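Local atomic coordinates of amidohydrolase (Thermotoga maritima, PDB entry 3OOQ), a protein that probably works as a metal-dependent hydrolase of the amidohydrolase family, perhaps with allantoinase activity. Residues M288-I291 with A292-K296; Q318-T321 with A322-Y325. One frame throughout, in Å; residues are numbered along the deposited sequence.

Interaction 1 of 2, residues M288-I291 with A292-K296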
HETATM    1  N   MSE F 288      -2.601 -19.786  38.993  1.00 28.94           N
HETATM    2  CA  MSE F 288      -1.441 -20.127  39.791  1.00 32.02           C
HETATM    3  C   MSE F 288      -1.618 -21.459  40.532  1.00 29.74           C
HETATM    4  O   MSE F 288      -0.639 -22.069  40.976  1.00 28.78           O
HETATM    5  CB  MSE F 288      -1.144 -19.013  40.770  1.00 37.50           C
HETATM    6  CG  MSE F 288       0.303 -18.950  41.099  1.00 46.60           C
HETATM    7 SE   MSE F 288       0.782 -17.115  41.218  1.00 47.14          SE
HETATM    8  CE  MSE F 288       2.633 -17.285  40.693  1.00 46.66           C
ATOM      9  N   GLU F 289      -2.871 -21.899  40.638  1.00 28.77           N
ATOM     10  CA  GLU F 289      -3.210 -23.208  41.194  1.00 28.82           C
ATOM     11  C   GLU F 289      -2.653 -24.383  40.407  1.00 27.91           C
ATOM     12  O   GLU F 289      -2.614 -25.511  40.910  1.00 28.35           O
ATOM     13  CB  GLU F 289      -4.721 -23.352  41.272  1.00 29.78           C
ATOM     14  CG  GLU F 289      -5.371 -22.430  42.282  1.00 44.93           C
ATOM     15  CD  GLU F 289      -6.795 -22.833  42.570  1.00 31.49           C
ATOM     16  OE1 GLU F 289      -7.468 -23.351  41.656  1.00 45.50           O
ATOM     17  OE2 GLU F 289      -7.239 -22.640  43.712  1.00 45.84           O
ATOM     18  N   THR F 290      -2.235 -24.121  39.173  1.00 26.92           N
ATOM     19  CA  THR F 290      -1.678 -25.148  38.309  1.00 26.16           C
ATOM     20  C   THR F 290      -0.423 -25.811  38.918  1.00 24.45           C
ATOM     21  O   THR F 290      -0.199 -27.012  38.748  1.00 23.50           O
ATOM     22  CB  THR F 290      -1.414 -24.596  36.867  1.00 26.12           C
ATOM     23  OG1 THR F 290      -1.410 -25.677  35.936  1.00 45.48           O
ATOM     24  CG2 THR F 290      -0.082 -23.868  36.769  1.00 44.38           C
ATOM     25  N   ILE F 291       0.378 -25.034  39.644  1.00 22.98           N
ATOM     26  CA  ILE F 291       1.558 -25.585  40.289  1.00 23.10           C
ATOM     27  C   ILE F 291       1.138 -26.769  41.189  1.00 23.71           C
ATOM     28  O   ILE F 291       1.553 -27.909  40.966  1.00 23.06           O
ATOM     29  CB  ILE F 291       2.350 -24.505  41.058  1.00 23.59           C
ATOM     30  CG1 ILE F 291       3.034 -23.534  40.064  1.00 22.88           C
ATOM     31  CG2 ILE F 291       3.377 -25.152  42.016  1.00 23.26           C
ATOM     32  CD1 ILE F 291       3.571 -22.264  40.696  1.00 23.01           C
ATOM     33  N   ALA F 292       0.269 -26.485  42.149  1.00 24.43           N
ATOM     34  CA  ALA F 292      -0.280 -27.493  43.056  1.00 25.33           C
ATOM     35  C   ALA F 292      -0.876 -28.662  42.290  1.00 26.07           C
ATOM     36  O   ALA F 292      -0.584 -29.827  42.595  1.00 26.60           O
ATOM     37  CB  ALA F 292      -1.344 -26.859  43.948  1.00 25.42           C
ATOM     38  N   LYS F 293      -1.703 -28.349  41.286  1.00 25.83           N
ATOM     39  CA  LYS F 293      -2.458 -29.367  40.596  1.00 26.56           C
ATOM     40  C   LYS F 293      -1.534 -30.341  39.878  1.00 26.21           C
ATOM     41  O   LYS F 293      -1.713 -31.559  39.974  1.00 26.70           O
ATOM     42  CB  LYS F 293      -3.471 -28.752  39.632  1.00 27.87           C
ATOM     43  CG  LYS F 293      -4.564 -27.979  40.342  1.00 33.08           C
ATOM     44  CD  LYS F 293      -5.481 -27.244  39.378  1.00 30.58           C
ATOM     45  CE  LYS F 293      -6.728 -26.772  40.117  1.00 34.31           C
ATOM     46  NZ  LYS F 293      -7.935 -27.124  39.352  1.00 32.87           N
ATOM     47  N   LEU F 294      -0.538 -29.812  39.188  1.00 24.81           N
ATOM     48  CA  LEU F 294       0.368 -30.660  38.430  1.00 24.96           C
ATOM     49  C   LEU F 294       1.246 -31.462  39.376  1.00 26.10           C
ATOM     50  O   LEU F 294       1.394 -32.666  39.195  1.00 25.63           O
ATOM     51  CB  LEU F 294       1.182 -29.841  37.426  1.00 24.28           C
ATOM     52  CG  LEU F 294       0.319 -29.219  36.311  1.00 30.66           C
ATOM     53  CD1 LEU F 294       1.144 -28.415  35.325  1.00 24.14           C
ATOM     54  CD2 LEU F 294      -0.469 -30.301  35.574  1.00 24.71           C
ATOM     55  N   LEU F 295       1.789 -30.809  40.406  1.00 27.20           N
ATOM     56  CA  LEU F 295       2.530 -31.537  41.446  1.00 28.51           C
ATOM     57  C   LEU F 295       1.740 -32.732  41.995  1.00 29.41           C
ATOM     58  O   LEU F 295       2.256 -33.844  42.062  1.00 29.05           O
ATOM     59  CB  LEU F 295       2.997 -30.606  42.573  1.00 28.51           C
ATOM     60  CG  LEU F 295       4.105 -29.617  42.183  1.00 31.69           C
ATOM     61  CD1 LEU F 295       4.368 -28.594  43.278  1.00 28.30           C
ATOM     62  CD2 LEU F 295       5.388 -30.348  41.799  1.00 28.51           C
ATOM     63  N   LYS F 296       0.486 -32.489  42.354  1.00 30.82           N
ATOM     64  CA  LYS F 296      -0.404 -33.515  42.896  1.00 32.54           C
ATOM     65  C   LYS F 296      -0.634 -34.710  41.941  1.00 33.04           C
ATOM     66  O   LYS F 296      -0.668 -35.866  42.372  1.00 32.81           O
ATOM     67  CB  LYS F 296      -1.738 -32.863  43.273  1.00 33.72           C
ATOM     68  CG  LYS F 296      -2.735 -33.768  43.955  1.00 50.28           C
ATOM     69  CD  LYS F 296      -3.997 -32.990  44.298  1.00 36.42           C
ATOM     70  CE  LYS F 296      -5.167 -33.940  44.522  1.00 51.18           C
ATOM     71  NZ  LYS F 296      -6.473 -33.224  44.684  1.00 38.33           N
TER
HETATM   72  O   HOH W   1      -0.343 -23.669  43.172  1.00 15.50           O
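The backbone N-H groups of K293, L294 and L295 each reach back four residues, to the carbonyl oxygens of E289, T290 and I291, so a first full turn of alpha-helical bonding closes here. This is the helix of a beta-alpha-beta unit in the amidohydrolase barrel, set between strands 269-271 and 301-303. K293 N to E289 O measures 3.0 Å. A292 N is joined by a water to M288 O: the water accepts from A292 N at 3.1 Å and donates to M288 O at 2.7 Å. The side chains then pair four residues apart. E289 and K293 cross obliquely on the outer face, which suits two charged residues: E289 OE1 comes within 3.8 Å of K293 CE, yet stays 4.4 Å from K293 NZ, beyond a salt bridge. K293 CG lies beside its own backbone N (chi1 -66°), and from there the chain runs back past E289 O. Were K293 cut back to an alanine, the E289 carboxylate would probably lose its nearby positive charge and E289 O the CG and CD that lie against it. On the inward side I291, which is buried, and L295 lie next to each other, pointing the same way, and both branched chains suit a face packed against L332 and I301 respectively. T290 and L294 run alongside in the same manner; T290 OG1 is buried, has no polar partner in the model, and meets the methyl L294 CD1 at 3.8 Å. The I291 CG2 branch touches L295 CD1 at 3.8 Å.

Interaction 2 of 2, residues Q318-T321 with A322-Y325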
ATOM      1  N   GLN F 318       7.516 -14.385  42.029  1.00 21.11           N
ATOM      2  CA  GLN F 318       6.515 -15.234  41.398  1.00 21.23           C
ATOM      3  C   GLN F 318       6.334 -16.558  42.165  1.00 21.63           C
ATOM      4  O   GLN F 318       5.208 -16.955  42.458  1.00 21.78           O
ATOM      5  CB  GLN F 318       6.877 -15.538  39.944  1.00 21.25           C
ATOM      6  CG  GLN F 318       5.823 -16.442  39.300  1.00 22.49           C
ATOM      7  CD  GLN F 318       6.052 -16.725  37.838  1.00 21.50           C
ATOM      8  OE1 GLN F 318       5.104 -16.685  37.056  1.00 23.74           O
ATOM      9  NE2 GLN F 318       7.296 -17.042  37.452  1.00 22.08           N
ATOM     10  N   ALA F 319       7.436 -17.229  42.489  1.00 21.91           N
ATOM     11  CA  ALA F 319       7.348 -18.495  43.237  1.00 22.10           C
ATOM     12  C   ALA F 319       6.644 -18.287  44.571  1.00 22.35           C
ATOM     13  O   ALA F 319       5.630 -18.933  44.835  1.00 22.55           O
ATOM     14  CB  ALA F 319       8.714 -19.110  43.432  1.00 21.52           C
ATOM     15  N   ALA F 320       7.146 -17.354  45.384  1.00 22.57           N
ATOM     16  CA  ALA F 320       6.544 -17.046  46.693  1.00 22.66           C
ATOM     17  C   ALA F 320       5.040 -16.820  46.621  1.00 22.88           C
ATOM     18  O   ALA F 320       4.290 -17.358  47.423  1.00 22.71           O
ATOM     19  CB  ALA F 320       7.226 -15.863  47.325  1.00 22.63           C
ATOM     20  N   THR F 321       4.600 -16.044  45.633  1.00 23.80           N
ATOM     21  CA  THR F 321       3.180 -15.720  45.447  1.00 23.45           C
ATOM     22  C   THR F 321       2.333 -16.978  45.252  1.00 23.37           C
ATOM     23  O   THR F 321       1.149 -17.014  45.624  1.00 22.64           O
ATOM     24  CB  THR F 321       2.992 -14.755  44.257  1.00 23.06           C
ATOM     25  OG1 THR F 321       3.633 -13.514  44.565  1.00 22.63           O
ATOM     26  CG2 THR F 321       1.510 -14.494  43.949  1.00 21.57           C
ATOM     27  N   ALA F 322       2.938 -18.024  44.702  1.00 23.93           N
ATOM     28  CA  ALA F 322       2.184 -19.256  44.489  1.00 24.52           C
ATOM     29  C   ALA F 322       1.727 -19.885  45.804  1.00 26.25           C
ATOM     30  O   ALA F 322       0.762 -20.651  45.815  1.00 26.67           O
ATOM     31  CB  ALA F 322       2.947 -20.236  43.626  1.00 23.50           C
HETATM   32  N   MSE F 323       2.377 -19.526  46.914  1.00 27.29           N
HETATM   33  CA  MSE F 323       1.922 -19.953  48.256  1.00 28.53           C
HETATM   34  C   MSE F 323       0.525 -19.442  48.601  1.00 27.96           C
HETATM   35  O   MSE F 323      -0.119 -19.974  49.495  1.00 27.82           O
HETATM   36  CB  MSE F 323       2.918 -19.568  49.355  1.00 30.18           C
HETATM   37  CG  MSE F 323       4.265 -20.242  49.210  1.00 28.05           C
HETATM   38 SE   MSE F 323       5.509 -19.999  50.705  1.00 34.79          SE
HETATM   39  CE  MSE F 323       5.745 -18.051  50.668  1.00 28.15           C
ATOM     40  N   ARG F 324       0.049 -18.434  47.876  1.00 27.70           N
ATOM     41  CA  ARG F 324      -1.357 -18.017  47.993  1.00 28.17           C
ATOM     42  C   ARG F 324      -2.318 -18.912  47.229  1.00 27.87           C
ATOM     43  O   ARG F 324      -3.529 -18.690  47.296  1.00 27.36           O
ATOM     44  CB  ARG F 324      -1.577 -16.583  47.487  1.00 28.46           C
ATOM     45  CG  ARG F 324      -0.670 -15.586  48.100  1.00 31.71           C
ATOM     46  CD  ARG F 324      -1.156 -14.171  47.910  1.00 29.07           C
ATOM     47  NE  ARG F 324      -0.566 -13.365  48.971  1.00 30.93           N
ATOM     48  CZ  ARG F 324      -0.552 -12.038  49.015  1.00 30.42           C
ATOM     49  NH1 ARG F 324      -1.092 -11.307  48.035  1.00 29.31           N
ATOM     50  NH2 ARG F 324       0.018 -11.455  50.057  1.00 30.60           N
ATOM     51  N   TYR F 325      -1.786 -19.880  46.474  1.00 28.34           N
ATOM     52  CA  TYR F 325      -2.613 -20.735  45.610  1.00 29.11           C
ATOM     53  C   TYR F 325      -2.345 -22.231  45.831  1.00 29.81           C
ATOM     54  O   TYR F 325      -2.384 -23.039  44.886  1.00 29.78           O
ATOM     55  CB  TYR F 325      -2.433 -20.333  44.136  1.00 29.37           C
ATOM     56  CG  TYR F 325      -2.709 -18.863  43.914  1.00 38.96           C
ATOM     57  CD1 TYR F 325      -1.686 -17.920  44.031  1.00 29.92           C
ATOM     58  CD2 TYR F 325      -3.998 -18.408  43.638  1.00 30.48           C
ATOM     59  CE1 TYR F 325      -1.927 -16.561  43.844  1.00 39.33           C
ATOM     60  CE2 TYR F 325      -4.259 -17.039  43.453  1.00 39.61           C
ATOM     61  CZ  TYR F 325      -3.209 -16.128  43.555  1.00 30.84           C
ATOM     62  OH  TYR F 325      -3.435 -14.777  43.384  1.00 40.31           O
TER
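T321 O accepts the backbone N-H of R324 and also faces the edge of the Y325 ring, at the C-terminal end of helix 315-321, where the chain tightens from alpha-helical into 3-10 turns. The change is written in the donors. A322 N is shared, giving a weak bond of 3.4 Å to Q318 O, four residues back, and a shorter one of 2.8 Å to A319 O, three back. M323 N then bonds A320 O, R324 N bonds T321 O, and Y325 N bonds A322 O at 2.7 Å. This run of bonds to the third residue back marks the 3-10 turns.

The polar groups of T321, Q318 and R324 find their partners outside these two segments. T321 OG1, placed beside its backbone N (chi1 -64°), bonds V317 O one turn back, so a threonine hydroxyl can be buried in the helix. The Q318 amide uses both ends: OE1 accepts from L274 N and L275 N, while NE2 donates to M304 O. R324 reaches across the interface, its NH2 bonding P368 O and D370 O of the second subunit and its NH1 bonding T316 OG1 of the second subunit, a use for its long, extended chain. The selenomethionine M323, bent at its third torsion, brings CE to 3.6 Å from A320 O. Beside T321 O, 3.4 Å from Y325 CD1, the ring also brings CE1 to 4.0 Å from T321 CG2.

Interaction 1 lies in the N-terminal part of helix 290-297 and interaction 2 at the C-terminal end of helix 315-321, and the two pack directly together, their centres about 11 Å apart. The selenomethionine M288 makes much of the join, with CB 3.5 Å from Y325 CD1 and SE 3.9 Å from T321 CG2; I291 CD1 adds a contact of 3.6 Å to A322 CB. L332 of helix 329-334 touches both, through I291 on one side and A322 and M323 on the other. Residues 288-296 are only partly buried, with a charged outer face, and meet no other chain. Residues 318-325 are largely buried, and the polar ends of Q318 and R324 bond neighbouring segments and the second subunit.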